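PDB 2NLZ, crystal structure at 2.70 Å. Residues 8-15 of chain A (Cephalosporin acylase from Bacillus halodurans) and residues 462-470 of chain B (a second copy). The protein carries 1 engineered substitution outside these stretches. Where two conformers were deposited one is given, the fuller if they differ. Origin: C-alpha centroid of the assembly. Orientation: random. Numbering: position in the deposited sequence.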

# COMPACT_ATOMS: atom_id res chain seq x y z
N GLN A 8 -20.22 -6.64 -1.84
CA GLN A 8 -19.89 -5.31 -2.33
C GLN A 8 -18.44 -5.03 -1.88
O GLN A 8 -18.03 -3.89 -1.62
N SER A 9 -17.66 -6.11 -1.81
CA SER A 9 -16.30 -6.08 -1.29
C SER A 9 -15.27 -5.96 -2.41
O SER A 9 -15.33 -6.68 -3.41
N TYR A 10 -14.31 -5.06 -2.23
CA TYR A 10 -13.25 -4.86 -3.21
C TYR A 10 -11.91 -4.86 -2.51
O TYR A 10 -11.36 -3.80 -2.21
N PRO A 11 -11.37 -6.06 -2.23
CA PRO A 11 -10.15 -6.17 -1.42
C PRO A 11 -8.89 -5.66 -2.13
O PRO A 11 -7.90 -5.35 -1.46
N TYR A 12 -8.93 -5.58 -3.46
CA TYR A 12 -7.73 -5.29 -4.25
C TYR A 12 -7.88 -4.00 -5.03
O TYR A 12 -8.99 -3.60 -5.36
N PRO A 13 -6.75 -3.32 -5.31
CA PRO A 13 -6.84 -2.10 -6.11
C PRO A 13 -7.02 -2.41 -7.60
O PRO A 13 -6.48 -3.40 -8.10
N SER A 14 -7.77 -1.56 -8.29
CA SER A 14 -8.05 -1.75 -9.71
C SER A 14 -7.37 -0.65 -10.55
O SER A 14 -6.72 0.24 -10.01
N ARG A 15 -7.50 -0.75 -11.88
CA ARG A 15 -6.92 0.20 -12.83
C ARG A 15 -7.98 0.64 -13.83
O ARG A 15 -8.74 -0.19 -14.35
N PRO B 462 -17.19 -10.55 -9.69
CA PRO B 462 -16.56 -10.69 -11.01
C PRO B 462 -15.40 -9.72 -11.26
O PRO B 462 -14.38 -10.11 -11.85
N GLN B 463 -15.55 -8.47 -10.80
CA GLN B 463 -14.51 -7.46 -10.99
C GLN B 463 -13.33 -7.70 -10.06
O GLN B 463 -12.19 -7.76 -10.52
N ALA B 464 -13.62 -7.82 -8.77
CA ALA B 464 -12.63 -8.24 -7.78
C ALA B 464 -11.81 -9.47 -8.20
O ALA B 464 -10.58 -9.48 -8.03
N ALA B 465 -12.47 -10.47 -8.78
CA ALA B 465 -11.80 -11.69 -9.21
C ALA B 465 -10.76 -11.40 -10.29
O ALA B 465 -9.70 -12.05 -10.38
N LEU B 466 -11.09 -10.42 -11.12
CA LEU B 466 -10.21 -9.98 -12.18
C LEU B 466 -9.12 -9.08 -11.62
O LEU B 466 -7.97 -9.18 -12.04
N ASP B 467 -9.50 -8.23 -10.65
CA ASP B 467 -8.61 -7.25 -10.03
C ASP B 467 -7.46 -7.92 -9.30
O ASP B 467 -6.33 -7.41 -9.31
N ALA B 468 -7.77 -9.06 -8.68
CA ALA B 468 -6.85 -9.81 -7.82
C ALA B 468 -5.51 -10.06 -8.48
O ALA B 468 -5.45 -10.35 -9.68
N PRO B 469 -4.42 -9.92 -7.70
CA PRO B 469 -3.05 -10.10 -8.21
C PRO B 469 -2.77 -11.54 -8.68
O PRO B 469 -3.22 -12.49 -8.05
N ARG B 470 -2.04 -11.68 -9.77
CA ARG B 470 -1.93 -12.96 -10.42
C ARG B 470 -0.53 -13.54 -10.40
O ARG B 470 0.47 -12.81 -10.40

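An irregular segment of chain A lies against a short helix in chain B and the residues just after it, joined by one short hydrogen bond, two bridging waters and the ring of Tyr A12 packed where that helix ends; together the stretches bury 385 Å². In chain B, Gln B463, Ala B464 and Asp B467 point their CA-to-CB bonds toward chain A, whereas Ala B465 points away. From chain A, Tyr A12 and Ser A14 point toward the helix.

Tyr A12 (chi1 m, -46°) sets its ring beside the helix end. Pro B469 lies over one face, its CD 4.0 Å from the ring centroid and 3.7 Å from Tyr A12 CD1, a CH-pi contact. Ala B468, the first residue to leave helical geometry, makes a second, off-centre CH-pi contact: its CA is 4.2 Å from the centroid, and its CB lies 3.8 Å from Tyr A12 CE2. The tyrosine hydroxyl is hydrogen-bonded elsewhere in the structure. Next to the ring, Pro A11 CD rests 4.2 Å from Ala B464 CB, a looser apolar contact.

The polar centre is Asp B467 (chi1 m). Ser A14 (chi1 t) donates from OG to Asp B467 OD1 at 2.5 Å, and Gln B463 (chi1 t, chi2 p), four residues earlier in chain B, donates from NE2 to the same OD1 at 2.9 Å. The carboxylate oxygen is thus shared between a donor from each chain. Its other oxygen is used too: water 1 donates to Asp B467 OD2 at 2.8 Å and to Tyr A12 O at 3.0 Å. Water 2 links main chains, donating to Pro A13 O at 3.2 Å and to Asp B467 O at 3.3 Å.

Pro A13 points away, and the end of the Arg A15 side chain leads off from the helix.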

# COMPACT_ATOMS: atom_id res chain seq x y z
CB GLN A 8 -20.87 -4.33 -1.69
CG GLN A 8 -21.08 -3.01 -2.41
CD GLN A 8 -22.10 -2.12 -1.69
OE1 GLN A 8 -23.00 -2.62 -1.00
NE2 GLN A 8 -21.96 -0.81 -1.84
CB SER A 9 -16.05 -7.34 -0.47
OG SER A 9 -14.67 -7.66 -0.40
CB TYR A 10 -13.46 -3.54 -3.96
CG TYR A 10 -14.72 -3.50 -4.79
CD1 TYR A 10 -14.75 -4.01 -6.08
CD2 TYR A 10 -15.89 -2.94 -4.28
CE1 TYR A 10 -15.91 -3.98 -6.84
CE2 TYR A 10 -17.05 -2.91 -5.04
CZ TYR A 10 -17.05 -3.43 -6.32
OH TYR A 10 -18.19 -3.40 -7.09
CB PRO A 11 -10.03 -7.68 -1.15
CG PRO A 11 -11.32 -8.29 -1.60
CD PRO A 11 -11.87 -7.38 -2.65
CB TYR A 12 -7.39 -6.49 -5.17
CG TYR A 12 -7.46 -7.82 -4.45
CD1 TYR A 12 -6.49 -8.18 -3.52
CD2 TYR A 12 -8.53 -8.70 -4.68
CE1 TYR A 12 -6.57 -9.39 -2.84
CE2 TYR A 12 -8.61 -9.90 -4.00
CZ TYR A 12 -7.63 -10.24 -3.09
OH TYR A 12 -7.70 -11.43 -2.42
CB PRO A 13 -5.50 -1.40 -5.85
CG PRO A 13 -4.55 -2.51 -5.51
CD PRO A 13 -5.36 -3.64 -4.91
CB SER A 14 -9.56 -1.81 -9.94
OG SER A 14 -9.89 -2.53 -11.12
CB ARG A 15 -5.77 -0.46 -13.61
CG ARG A 15 -4.35 -0.03 -13.23
CD ARG A 15 -3.79 1.09 -14.13
NE ARG A 15 -3.48 0.65 -15.49
CZ ARG A 15 -2.26 0.52 -16.01
NH1 ARG A 15 -1.18 0.77 -15.30
NH2 ARG A 15 -2.13 0.12 -17.26
CB PRO B 462 -17.70 -10.41 -12.00
CG PRO B 462 -18.87 -9.92 -11.16
CD PRO B 462 -18.66 -10.43 -9.78
CB GLN B 463 -15.06 -6.04 -10.77
CG GLN B 463 -14.07 -4.94 -11.15
CD GLN B 463 -13.60 -5.09 -12.58
OE1 GLN B 463 -14.39 -5.06 -13.53
NE2 GLN B 463 -12.30 -5.26 -12.75
CB ALA B 464 -13.30 -8.48 -6.43
CB ALA B 465 -12.83 -12.71 -9.72
CB LEU B 466 -11.02 -9.23 -13.24
CG LEU B 466 -11.33 -10.00 -14.52
CD1 LEU B 466 -11.07 -11.51 -14.40
CD2 LEU B 466 -12.77 -9.69 -14.94
CB ASP B 467 -9.36 -6.36 -9.02
CG ASP B 467 -10.33 -5.40 -9.67
OD1 ASP B 467 -10.12 -5.03 -10.86
OD2 ASP B 467 -11.31 -5.01 -8.99
CB ALA B 468 -7.49 -11.11 -7.42
CB PRO B 469 -2.16 -9.72 -7.01
CG PRO B 469 -3.03 -9.86 -5.83
CD PRO B 469 -4.43 -9.53 -6.28
CB ARG B 470 -2.42 -12.85 -11.86
CG ARG B 470 -3.90 -12.66 -11.99
CD ARG B 470 -4.25 -12.26 -13.40
NE ARG B 470 -5.62 -11.80 -13.49
CZ ARG B 470 -6.13 -11.12 -14.51
NH1 ARG B 470 -5.37 -10.80 -15.56
NH2 ARG B 470 -7.39 -10.74 -14.47
O HOH W 1 -11.30 -5.33 -6.25
O HOH W 2 -5.41 -4.67 -10.80